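Local coordinates for protein probable ss-1,3-N-acetylglucosaminyltransferase (Staphylococcus aureus subsp. aureus N315, PDB 6H21) that is probably a glycosyltransferase of family 2 with a GT-A fold, and binds uridine-diphosphate-N-acetylglucosamine and manganese in this crystal, at residues 106-111 with 200-205; 194-199 with 281-286; 243-248 with 305-310; 249-254 with 272-277. All blocks are in the same frame, centred on the assembly; numbering follows the deposited sequence.

Interaction 1. Residues 106-111 with 200-205; sequences VFFLDS and QLFTIE. With UD1 (uridine-diphosphate-N-acetylglucosamine), chain X.
F108, the last residue of strand 105-108, and F202, on helix 198-207, bridge two backbones that stay well apart: the closest pair of CA atoms, those of F108 and T203, is 11.4 Å apart. Strand geometry ends at F108, and L109 to S111 run on as a loop; 200-205 is helical throughout.

The gap is spanned by two phenyl rings that reach out from opposite directions. They form an offset edge-to-face pair, with the edge of F108 turned to the face of F202, planes at 84° and centroids 5.7 Å apart. The nearest atoms are F108 CE2 and F202 CE1, at 4.1 Å. F202 can stretch that far off its helix because CG is anti to the backbone N (chi1 -179°).

Beyond F108 the loop turns to the bound uridine-diphosphate-N-acetylglucosamine. D110 OD2 accepts a bond from O4' of the ligand's sugar at 2.7 Å, while D110 OD1 makes a salt bridge with R94, so both carboxylate oxygens are held. The backbone N of S111 donates to ligand O3B over 3.0 Å, fairly straight at 162°. S111 OG and ligand O2' are hydrogen-bonded at 2.8 Å, and either could donate; the ribose is thus gripped at both hydroxyls. D110 opens what looks like the DxD motif of GT-A enzymes, which follows a strand as here.

F190 extends the aromatic cluster, stacking on F202 and meeting F108 edge-to-face. Strand 105-108 lies in the central sheet beside strands 22-28 and 177-179, and the far side of helix 198-207 packs on helix 242-256.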
# COMPACT_ATOMS: atom_id res chain seq x y z
N VAL C 106 5.85 -2.31 49.25
CA VAL C 106 6.58 -1.13 48.85
C VAL C 106 5.70 -0.26 47.95
O VAL C 106 4.74 -0.72 47.30
CB VAL C 106 7.91 -1.46 48.16
CG1 VAL C 106 8.84 -2.27 49.06
CG2 VAL C 106 7.71 -2.15 46.81
N PHE C 107 6.05 1.02 47.91
CA PHE C 107 5.41 2.00 47.07
C PHE C 107 6.49 2.91 46.48
O PHE C 107 7.23 3.59 47.22
CB PHE C 107 4.36 2.80 47.84
CG PHE C 107 3.46 3.59 46.94
CD1 PHE C 107 3.96 4.61 46.15
CD2 PHE C 107 2.11 3.29 46.82
CE1 PHE C 107 3.14 5.33 45.29
CE2 PHE C 107 1.29 4.00 45.95
CZ PHE C 107 1.80 5.02 45.19
N PHE C 108 6.58 2.94 45.14
CA PHE C 108 7.56 3.78 44.47
C PHE C 108 6.96 5.18 44.26
O PHE C 108 5.90 5.35 43.65
CB PHE C 108 8.04 3.13 43.16
CG PHE C 108 8.73 1.81 43.37
CD1 PHE C 108 10.04 1.76 43.82
CD2 PHE C 108 8.07 0.62 43.14
CE1 PHE C 108 10.67 0.54 44.04
CE2 PHE C 108 8.70 -0.60 43.35
CZ PHE C 108 10.00 -0.64 43.79
N LEU C 109 7.68 6.17 44.77
CA LEU C 109 7.35 7.57 44.63
C LEU C 109 8.51 8.27 43.93
O LEU C 109 9.63 8.16 44.37
CB LEU C 109 7.10 8.16 46.02
CG LEU C 109 6.98 9.68 46.10
CD1 LEU C 109 5.76 10.18 45.34
CD2 LEU C 109 6.93 10.12 47.55
N ASP C 110 8.22 8.99 42.85
CA ASP C 110 9.23 9.83 42.21
C ASP C 110 9.34 11.14 43.01
O ASP C 110 8.35 11.61 43.60
CB ASP C 110 8.93 10.01 40.72
CG ASP C 110 9.09 8.73 39.91
OD1 ASP C 110 9.68 7.75 40.44
OD2 ASP C 110 8.64 8.71 38.75
N SER C 111 10.56 11.69 43.01
CA SER C 111 10.99 12.80 43.85
C SER C 111 10.30 14.12 43.49
O SER C 111 10.41 15.09 44.23
CB SER C 111 12.49 12.97 43.78
OG SER C 111 12.89 13.14 42.44
N GLN C 200 8.16 -0.41 32.70
CA GLN C 200 7.19 -1.34 32.11
C GLN C 200 7.60 -2.80 32.38
O GLN C 200 6.77 -3.63 32.73
CB GLN C 200 7.13 -1.17 30.59
CG GLN C 200 6.46 0.10 30.11
CD GLN C 200 6.32 0.08 28.60
OE1 GLN C 200 5.62 -0.76 28.03
NE2 GLN C 200 6.99 1.01 27.93
N LEU C 201 8.89 -3.11 32.21
CA LEU C 201 9.38 -4.45 32.35
C LEU C 201 9.21 -4.93 33.80
O LEU C 201 8.79 -6.06 34.01
CB LEU C 201 10.85 -4.53 31.92
CG LEU C 201 11.52 -5.88 32.17
CD1 LEU C 201 10.74 -7.00 31.51
CD2 LEU C 201 12.96 -5.87 31.68
N PHE C 202 9.52 -4.05 34.76
CA PHE C 202 9.37 -4.38 36.18
C PHE C 202 7.90 -4.69 36.49
O PHE C 202 7.61 -5.70 37.09
CB PHE C 202 9.91 -3.25 37.06
CG PHE C 202 9.80 -3.54 38.54
CD1 PHE C 202 8.60 -3.33 39.21
CD2 PHE C 202 10.89 -4.03 39.25
CE1 PHE C 202 8.50 -3.60 40.57
CE2 PHE C 202 10.78 -4.29 40.60
CZ PHE C 202 9.59 -4.09 41.26
N THR C 203 6.97 -3.82 36.06
CA THR C 203 5.55 -4.02 36.34
C THR C 203 5.04 -5.30 35.66
O THR C 203 4.30 -6.07 36.30
CB THR C 203 4.72 -2.80 35.94
OG1 THR C 203 5.18 -1.67 36.68
CG2 THR C 203 3.24 -3.00 36.20
N ILE C 204 5.44 -5.55 34.41
CA ILE C 204 5.06 -6.77 33.69
C ILE C 204 5.61 -8.01 34.41
O ILE C 204 4.87 -8.99 34.56
CB ILE C 204 5.53 -6.72 32.22
CG1 ILE C 204 4.81 -5.63 31.43
CG2 ILE C 204 5.45 -8.10 31.56
CD1 ILE C 204 3.53 -6.07 30.75
N GLU C 205 6.90 -8.00 34.79
CA GLU C 205 7.51 -9.13 35.53
C GLU C 205 6.69 -9.39 36.80
O GLU C 205 6.43 -10.56 37.14
CB GLU C 205 8.99 -8.88 35.86
CG GLU C 205 9.92 -9.02 34.65
CD GLU C 205 11.43 -8.93 34.87
OE1 GLU C 205 11.88 -8.29 35.84
OE2 GLU C 205 12.18 -9.48 34.02
C1' UD1 X . 9.11 9.32 33.85
C2' UD1 X . 7.81 8.51 33.82
C3' UD1 X . 7.55 7.90 35.20
C4' UD1 X . 8.77 7.08 35.63
C5' UD1 X . 10.07 7.88 35.50
C6' UD1 X . 11.30 7.03 35.81
C7' UD1 X . 6.08 9.28 32.24
C8' UD1 X . 4.93 10.23 32.04
N2' UD1 X . 6.69 9.36 33.43
O1' UD1 X . 8.95 10.36 34.82
O3' UD1 X . 6.38 7.07 35.15
O4' UD1 X . 8.59 6.70 37.00
O5' UD1 X . 10.21 8.46 34.18
O6' UD1 X . 11.34 5.82 35.05
O7' UD1 X . 6.42 8.49 31.38
N1 UD1 X . 16.39 9.89 39.08
C2 UD1 X . 17.47 9.13 39.56
N3 UD1 X . 18.68 9.21 39.01
C4 UD1 X . 18.90 10.03 37.99
C5 UD1 X . 17.86 10.81 37.48
C6 UD1 X . 16.58 10.72 38.04
O2 UD1 X . 17.33 8.34 40.51
O4 UD1 X . 20.06 10.08 37.52
C1B UD1 X . 15.10 9.71 39.75
C2B UD1 X . 14.36 11.01 40.03
O2' UD1 X . 14.88 11.66 41.18
C3B UD1 X . 12.93 10.51 40.20
C4B UD1 X . 12.86 9.30 39.27
O4B UD1 X . 14.21 8.93 38.94
O3B UD1 X . 12.69 10.11 41.55
C5B UD1 X . 12.12 9.59 37.98
O5B UD1 X . 12.58 10.83 37.46
PA UD1 X . 11.57 11.96 36.94
O1A UD1 X . 12.44 13.10 36.51
O2A UD1 X . 10.40 12.17 37.89
O3A UD1 X . 11.03 11.23 35.64
PB UD1 X . 9.76 11.73 34.81
O1B UD1 X . 10.23 12.04 33.42
O2B UD1 X . 8.94 12.77 35.55

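Interaction 2. Residues 194-199 with 281-286; sequences SKTAED and HGQKKN. With UD1 (uridine-diphosphate-N-acetylglucosamine), chain X.
Across this contact the only close pair is polar: T196 OG1 and Q283 NE2 are 3.3 Å apart. The two side chains come from opposite directions, T196 from the loop leading into helix 198-207 and Q283 from the loop after helix 264-281. Q283 gets there with a chain bent at chi2 (-146°), which brings its amide nitrogen to the threonine. The carbons T196 CB and CG2 also come to 4.0 Å from Q283 NE2; no apolar pair forms.

Hydrogen bonds within each segment set the loops. S194 OG donates to T196 O at 2.8 Å, in the carbonyl plane and on a lone pair. S194 N donates to E198 OE2 at 2.7 Å, tilted out of the carboxylate plane and bent to 143°. E198 thereby reaches back to the loop that precedes its helix; A197 is the N-cap residue. On the other side, G282 to K285 form a type II beta turn closed by a weak backbone bond, and Q283 N is hydrogen-bonded to Y244 OH.

Ligand binding falls to D199, three residues on from T196. Its OD2 accepts from O6' of uridine-diphosphate-N-acetylglucosamine at 2.6 Å and also makes a salt bridge with R94.

Chemically, then, the junction is slight: a threonine hydroxyl and a glutamine amide meet near the surface over a small area, while the ligand bond and the salt bridge to R94 lie at D199, away from this meeting point.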
# COMPACT_ATOMS: atom_id res chain seq x y z
N SER C 194 18.93 -0.15 29.83
CA SER C 194 18.15 0.70 28.95
C SER C 194 17.65 1.94 29.70
O SER C 194 17.34 1.86 30.89
CB SER C 194 17.01 -0.08 28.35
OG SER C 194 16.22 0.75 27.52
N LYS C 195 17.52 3.05 28.97
CA LYS C 195 17.05 4.33 29.53
C LYS C 195 15.52 4.39 29.50
O LYS C 195 14.93 5.19 30.23
CB LYS C 195 17.64 5.50 28.74
N THR C 196 14.89 3.53 28.69
CA THR C 196 13.43 3.53 28.53
C THR C 196 12.87 2.10 28.68
O THR C 196 13.58 1.08 28.47
CB THR C 196 13.02 4.16 27.20
OG1 THR C 196 13.68 3.47 26.13
CG2 THR C 196 13.38 5.63 27.12
N ALA C 197 11.59 2.07 29.07
CA ALA C 197 10.73 0.87 29.23
C ALA C 197 11.14 -0.05 30.40
O ALA C 197 10.48 -1.08 30.61
CB ALA C 197 10.67 0.11 27.92
N GLU C 198 12.15 0.31 31.19
CA GLU C 198 12.58 -0.54 32.34
C GLU C 198 11.45 -0.67 33.37
O GLU C 198 11.30 -1.70 34.02
CB GLU C 198 13.79 0.04 33.08
CG GLU C 198 14.98 0.30 32.20
CD GLU C 198 15.74 -0.94 31.76
OE1 GLU C 198 15.09 -1.99 31.56
OE2 GLU C 198 16.99 -0.86 31.64
N ASP C 199 10.70 0.42 33.54
CA ASP C 199 9.60 0.47 34.49
C ASP C 199 8.46 -0.44 34.01
O ASP C 199 7.88 -1.19 34.79
CB ASP C 199 9.15 1.93 34.72
CG ASP C 199 10.18 2.76 35.47
OD1 ASP C 199 11.32 2.29 35.64
OD2 ASP C 199 9.83 3.89 35.92
N HIS C 281 1.22 3.28 21.61
CA HIS C 281 1.88 4.25 22.50
C HIS C 281 3.40 4.07 22.55
O HIS C 281 4.04 4.75 23.33
CB HIS C 281 1.29 4.16 23.92
CG HIS C 281 -0.14 4.57 23.98
ND1 HIS C 281 -0.56 5.84 23.62
CD2 HIS C 281 -1.26 3.89 24.30
CE1 HIS C 281 -1.87 5.92 23.73
NE2 HIS C 281 -2.32 4.74 24.16
N GLY C 282 3.96 3.17 21.74
CA GLY C 282 5.40 2.92 21.74
C GLY C 282 6.23 4.16 21.39
O GLY C 282 5.75 5.14 20.80
N GLN C 283 7.51 4.10 21.77
CA GLN C 283 8.51 5.11 21.35
C GLN C 283 8.56 5.19 19.81
O GLN C 283 8.63 4.17 19.15
CB GLN C 283 9.91 4.72 21.83
CG GLN C 283 10.47 5.55 22.97
CD GLN C 283 11.98 5.68 22.80
OE1 GLN C 283 12.48 6.65 22.21
NE2 GLN C 283 12.70 4.68 23.25
N LYS C 284 8.59 6.42 19.29
CA LYS C 284 8.76 6.72 17.87
C LYS C 284 7.78 5.91 17.01
O LYS C 284 8.13 5.42 15.96
CB LYS C 284 10.20 6.45 17.44
CG LYS C 284 11.24 7.21 18.25
CD LYS C 284 12.62 7.16 17.65
CE LYS C 284 13.57 8.09 18.37
NZ LYS C 284 14.92 7.47 18.51
N LYS C 285 6.53 5.78 17.48
CA LYS C 285 5.58 4.87 16.86
C LYS C 285 5.33 5.27 15.39
O LYS C 285 5.08 4.42 14.56
CB LYS C 285 4.28 4.85 17.66
CG LYS C 285 3.49 6.15 17.59
CD LYS C 285 2.11 6.01 18.18
CE LYS C 285 1.38 7.33 18.30
NZ LYS C 285 0.66 7.41 19.59
N ASN C 286 5.47 6.57 15.08
CA ASN C 286 5.23 7.10 13.74
C ASN C 286 6.56 7.50 13.08
O ASN C 286 6.62 8.46 12.34
CB ASN C 286 4.27 8.29 13.79
CG ASN C 286 2.86 7.88 14.13
OD1 ASN C 286 2.39 6.84 13.68
ND2 ASN C 286 2.17 8.70 14.90
C1' UD1 X . 9.11 9.32 33.85
C2' UD1 X . 7.81 8.51 33.82
C3' UD1 X . 7.55 7.90 35.20
C4' UD1 X . 8.77 7.08 35.63
C5' UD1 X . 10.07 7.88 35.50
C6' UD1 X . 11.30 7.03 35.81
C7' UD1 X . 6.08 9.28 32.24
C8' UD1 X . 4.93 10.23 32.04
N2' UD1 X . 6.69 9.36 33.43
O1' UD1 X . 8.95 10.36 34.82
O3' UD1 X . 6.38 7.07 35.15
O4' UD1 X . 8.59 6.70 37.00
O5' UD1 X . 10.21 8.46 34.18
O6' UD1 X . 11.34 5.82 35.05
O7' UD1 X . 6.42 8.49 31.38
N1 UD1 X . 16.39 9.89 39.08
C2 UD1 X . 17.47 9.13 39.56
N3 UD1 X . 18.68 9.21 39.01
C4 UD1 X . 18.90 10.03 37.99
C5 UD1 X . 17.86 10.81 37.48
C6 UD1 X . 16.58 10.72 38.04
O2 UD1 X . 17.33 8.34 40.51
O4 UD1 X . 20.06 10.08 37.52
C1B UD1 X . 15.10 9.71 39.75
C2B UD1 X . 14.36 11.01 40.03
O2' UD1 X . 14.88 11.66 41.18
C3B UD1 X . 12.93 10.51 40.20
C4B UD1 X . 12.86 9.30 39.27
O4B UD1 X . 14.21 8.93 38.94
O3B UD1 X . 12.69 10.11 41.55
C5B UD1 X . 12.12 9.59 37.98
O5B UD1 X . 12.58 10.83 37.46
PA UD1 X . 11.57 11.96 36.94
O1A UD1 X . 12.44 13.10 36.51
O2A UD1 X . 10.40 12.17 37.89
O3A UD1 X . 11.03 11.23 35.64
PB UD1 X . 9.76 11.73 34.81
O1B UD1 X . 10.23 12.04 33.42
O2B UD1 X . 8.94 12.77 35.55

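Interaction 3. Residues 243-248 with 305-310; sequences QYFATI and SKTINK
T307 fits against the backbone of helix 242-256 where F245 and I248 leave it, and this is the tight part of the contact. T307 OG1 lies 3.3 Å from both F245 O and F245 CB. N303 O, one turn back in its own helix, competes for the same proton, so the bond to F245 O is not settled. The methyl, T307 CG2, lies 3.6 Å from F245 O and 4.0 Å from I248 CG2: chi1 of -61° sets OG1 opposite the carbonyl carbon and leaves CG2 opposite the backbone N. The I248 and T307 side chains cross at about a right angle.

The F245 ring is carried on past the threonine. Y244 CD2 lies over the centre of one face, 3.7 Å above the plane of the F245 ring, which also stacks with F304 and meets W300 edge-to-face.

The looser side carries K306, N309 and K310, all exposed, and Q243 on the other segment.

With the CA atoms of F245 and T307 6.3 Å apart, helices 242-256 and 294-308 meet closely at this threonine, a helix-helix packing contact within the TarS linker domain.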
# COMPACT_ATOMS: atom_id res chain seq x y z
N GLN C 243 18.96 -0.61 22.82
CA GLN C 243 18.67 -0.84 24.24
C GLN C 243 17.15 -0.94 24.44
O GLN C 243 16.68 -1.80 25.15
CB GLN C 243 19.25 0.26 25.13
CG GLN C 243 20.76 0.40 25.06
CD GLN C 243 21.24 1.75 25.56
N TYR C 244 16.40 -0.05 23.80
CA TYR C 244 14.95 -0.01 23.91
C TYR C 244 14.33 -1.35 23.48
O TYR C 244 13.52 -1.94 24.22
CB TYR C 244 14.37 1.14 23.09
CG TYR C 244 12.87 1.14 22.97
CD1 TYR C 244 12.06 1.28 24.09
CD2 TYR C 244 12.25 1.01 21.74
CE1 TYR C 244 10.68 1.28 23.99
CE2 TYR C 244 10.87 1.01 21.61
CZ TYR C 244 10.08 1.17 22.74
OH TYR C 244 8.72 1.19 22.61
N PHE C 245 14.74 -1.86 22.32
CA PHE C 245 14.10 -3.08 21.80
C PHE C 245 14.60 -4.33 22.54
O PHE C 245 13.88 -5.32 22.58
CB PHE C 245 14.20 -3.18 20.28
CG PHE C 245 13.22 -2.27 19.57
CD1 PHE C 245 11.86 -2.46 19.74
CD2 PHE C 245 13.66 -1.21 18.80
CE1 PHE C 245 10.94 -1.61 19.12
CE2 PHE C 245 12.74 -0.37 18.18
CZ PHE C 245 11.39 -0.57 18.36
N ALA C 246 15.78 -4.27 23.17
CA ALA C 246 16.22 -5.35 24.10
C ALA C 246 15.30 -5.39 25.33
O ALA C 246 15.04 -6.46 25.87
CB ALA C 246 17.67 -5.16 24.50
N THR C 247 14.81 -4.24 25.78
CA THR C 247 13.91 -4.16 26.91
C THR C 247 12.54 -4.75 26.53
O THR C 247 11.97 -5.54 27.27
CB THR C 247 13.81 -2.74 27.47
OG1 THR C 247 15.13 -2.39 27.90
CG2 THR C 247 12.86 -2.63 28.64
N ILE C 248 12.05 -4.37 25.34
CA ILE C 248 10.78 -4.89 24.83
C ILE C 248 10.86 -6.42 24.72
O ILE C 248 9.93 -7.13 25.09
CB ILE C 248 10.39 -4.24 23.49
CG1 ILE C 248 10.30 -2.71 23.58
CG2 ILE C 248 9.10 -4.84 22.94
CD1 ILE C 248 9.33 -2.20 24.60
N SER C 305 11.97 -5.01 14.07
CA SER C 305 11.64 -6.22 13.33
C SER C 305 12.26 -7.45 14.01
O SER C 305 11.61 -8.44 14.27
CB SER C 305 12.12 -6.10 11.91
OG SER C 305 11.76 -7.27 11.18
N LYS C 306 13.55 -7.37 14.32
CA LYS C 306 14.28 -8.45 15.06
C LYS C 306 13.54 -8.86 16.36
O LYS C 306 13.41 -10.06 16.68
CB LYS C 306 15.70 -7.99 15.38
CG LYS C 306 16.70 -8.06 14.23
CD LYS C 306 18.16 -7.88 14.70
N THR C 307 13.10 -7.88 17.13
CA THR C 307 12.39 -8.12 18.39
C THR C 307 11.01 -8.76 18.16
O THR C 307 10.63 -9.73 18.87
CB THR C 307 12.22 -6.83 19.19
OG1 THR C 307 13.53 -6.34 19.49
CG2 THR C 307 11.44 -7.02 20.47
N ILE C 308 10.23 -8.20 17.21
CA ILE C 308 8.86 -8.72 17.01
C ILE C 308 8.92 -10.14 16.44
O ILE C 308 8.05 -10.95 16.75
CB ILE C 308 8.00 -7.76 16.16
CG1 ILE C 308 7.82 -6.42 16.86
CG2 ILE C 308 6.64 -8.38 15.84
CD1 ILE C 308 7.05 -6.54 18.16
N ASN C 309 9.99 -10.47 15.70
CA ASN C 309 10.09 -11.78 15.05
C ASN C 309 10.47 -12.87 16.05
O ASN C 309 10.50 -14.03 15.69
CB ASN C 309 11.03 -11.77 13.84
CG ASN C 309 10.30 -11.26 12.61
OD1 ASN C 309 9.10 -11.46 12.49
ND2 ASN C 309 10.99 -10.54 11.75
N LYS C 310 10.75 -12.49 17.29
CA LYS C 310 10.92 -13.47 18.35
C LYS C 310 9.57 -13.75 19.03
O LYS C 310 9.49 -14.61 19.90
CB LYS C 310 11.96 -12.97 19.34
CG LYS C 310 13.37 -12.91 18.78
CD LYS C 310 14.33 -12.24 19.76
CE LYS C 310 15.70 -12.05 19.16
NZ LYS C 310 16.60 -11.41 20.15

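Interaction 4. Residues 249-254 with 272-277; sequences NEIYKA and GKYTTR
I251 and Y252 of helix 242-256 meet Y274 and T275 of helix 264-281. Y274 meets I251 with one face and Y252 with its edge. Over the face, I251 CG2 sits almost exactly on the ring normal, 3° off it and 3.8 Å from the centroid of the Y274 ring, a CH-pi contact in which the methyl is nearly equidistant from the ring carbons. I251 CD1 reaches further along, to 3.5 Å from Y274 OH.

At the edge, the two tyrosine rings form an edge-to-face pair, the Y274 edge directed at the Y252 face, with planes at 89° and centroids 5.6 Å apart. The first torsion of Y274 is trans, which turns its ring toward helix 242-256 and both partners.

Y252 itself runs across to end on T275. Y252 OH and T275 OG1 are hydrogen-bonded at a short 2.6 Å, either oxygen being able to donate, and T275 OG1 lies at the edge of the Y252 ring, near its plane. T275 OG1 is also bonded to A271 O, while Y274 OH is bonded to Q200 OE1 on helix 198-207; these buried hydroxyls are thus satisfied.

The axes of segments 249-254 and 272-277 come within 11.1 Å and run nearly antiparallel, at 156°. The two helices are neighbours in sequence and make a helical hairpin spaced by aromatic side chains, part of the TarS linker domain.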
# COMPACT_ATOMS: atom_id res chain seq x y z
N ASN C 249 11.98 -6.93 24.21
CA ASN C 249 12.22 -8.36 24.13
C ASN C 249 11.99 -9.03 25.50
O ASN C 249 11.39 -10.07 25.57
CB ASN C 249 13.60 -8.69 23.55
CG ASN C 249 13.81 -10.17 23.37
OD1 ASN C 249 14.72 -10.76 23.97
ND2 ASN C 249 12.92 -10.81 22.63
N GLU C 250 12.43 -8.39 26.59
CA GLU C 250 12.32 -8.96 27.93
C GLU C 250 10.87 -8.97 28.41
O GLU C 250 10.47 -9.86 29.16
CB GLU C 250 13.24 -8.22 28.91
CG GLU C 250 14.72 -8.37 28.58
CD GLU C 250 15.31 -9.77 28.74
OE1 GLU C 250 14.90 -10.48 29.68
OE2 GLU C 250 16.19 -10.15 27.91
N ILE C 251 10.07 -8.00 27.94
CA ILE C 251 8.64 -7.96 28.27
C ILE C 251 7.95 -9.20 27.70
O ILE C 251 7.23 -9.92 28.43
CB ILE C 251 8.02 -6.64 27.79
CG1 ILE C 251 8.46 -5.48 28.71
CG2 ILE C 251 6.51 -6.74 27.67
CD1 ILE C 251 8.22 -4.12 28.12
N TYR C 252 8.18 -9.47 26.41
CA TYR C 252 7.59 -10.65 25.75
C TYR C 252 8.06 -11.95 26.40
O TYR C 252 7.24 -12.84 26.62
CB TYR C 252 7.92 -10.64 24.26
CG TYR C 252 7.13 -9.63 23.49
CD1 TYR C 252 5.76 -9.76 23.35
CD2 TYR C 252 7.75 -8.54 22.89
CE1 TYR C 252 5.02 -8.86 22.60
CE2 TYR C 252 7.03 -7.62 22.16
CZ TYR C 252 5.66 -7.78 22.01
OH TYR C 252 4.95 -6.91 21.26
N LYS C 253 9.37 -12.03 26.75
CA LYS C 253 9.96 -13.19 27.43
C LYS C 253 9.25 -13.43 28.77
O LYS C 253 8.94 -14.57 29.09
CB LYS C 253 11.47 -13.04 27.65
CG LYS C 253 12.32 -13.11 26.39
CD LYS C 253 13.69 -13.75 26.58
CE LYS C 253 14.76 -12.81 27.11
N ALA C 254 8.97 -12.35 29.52
CA ALA C 254 8.30 -12.43 30.84
C ALA C 254 6.89 -12.99 30.69
O ALA C 254 6.44 -13.79 31.50
CB ALA C 254 8.27 -11.09 31.55
N GLY C 272 -0.28 -10.46 22.35
CA GLY C 272 -1.02 -9.69 21.35
C GLY C 272 -1.56 -8.38 21.89
O GLY C 272 -1.55 -7.33 21.22
N LYS C 273 -2.09 -8.41 23.12
CA LYS C 273 -2.57 -7.20 23.76
C LYS C 273 -1.40 -6.24 24.01
O LYS C 273 -1.57 -5.01 23.88
CB LYS C 273 -3.32 -7.54 25.04
CG LYS C 273 -4.62 -8.31 24.79
CD LYS C 273 -5.65 -7.54 23.99
CE LYS C 273 -6.71 -8.46 23.42
NZ LYS C 273 -7.82 -7.69 22.81
N TYR C 274 -0.22 -6.77 24.35
CA TYR C 274 0.94 -5.90 24.58
C TYR C 274 1.37 -5.29 23.24
O TYR C 274 1.72 -4.10 23.18
CB TYR C 274 2.11 -6.60 25.28
CG TYR C 274 3.20 -5.60 25.53
CD1 TYR C 274 3.12 -4.71 26.59
CD2 TYR C 274 4.21 -5.41 24.61
CE1 TYR C 274 4.06 -3.70 26.77
CE2 TYR C 274 5.13 -4.38 24.75
CZ TYR C 274 5.06 -3.52 25.84
OH TYR C 274 5.98 -2.51 25.98
N THR C 275 1.38 -6.10 22.18
CA THR C 275 1.75 -5.62 20.85
C THR C 275 0.85 -4.44 20.46
O THR C 275 1.33 -3.45 19.93
CB THR C 275 1.73 -6.76 19.81
OG1 THR C 275 2.70 -7.75 20.16
CG2 THR C 275 2.02 -6.24 18.42
N THR C 276 -0.46 -4.56 20.72
CA THR C 276 -1.42 -3.50 20.46
C THR C 276 -1.02 -2.23 21.22
O THR C 276 -0.94 -1.15 20.65
CB THR C 276 -2.86 -3.92 20.81
OG1 THR C 276 -3.17 -5.10 20.06
CG2 THR C 276 -3.89 -2.85 20.51
N ARG C 277 -0.74 -2.38 22.52
CA ARG C 277 -0.30 -1.26 23.34
C ARG C 277 0.96 -0.62 22.74
O ARG C 277 1.08 0.61 22.71
CB ARG C 277 -0.06 -1.72 24.79
CG ARG C 277 0.49 -0.64 25.70
CD ARG C 277 1.99 -0.74 25.86
NE ARG C 277 2.55 0.56 26.23
CZ ARG C 277 3.73 1.02 25.84
NH1 ARG C 277 4.07 2.27 26.12
NH2 ARG C 277 4.56 0.24 25.15

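Overall arrangement
Helix 242-256 ties the set together: interactions 3 and 4, centres about 10 Å apart, use successive turns of it to meet helices 294-308 and 264-281, and interaction 4 is nested inside the loop closed by interaction 3. Interactions 1 and 2, centres about 15 Å apart, share helix 198-207 and both touch the bound uridine-diphosphate-N-acetylglucosamine. The first closes before interactions 3 and 4 open; interaction 2 crosses both 1 and 3 along the chain and encloses 4. Contacts of L201 with E250 and I251, and the packing of T196 on Y244, join the layers. Helix 198-207 therefore stands between the ligand-binding sheet and the helical linker region, linking the two physically.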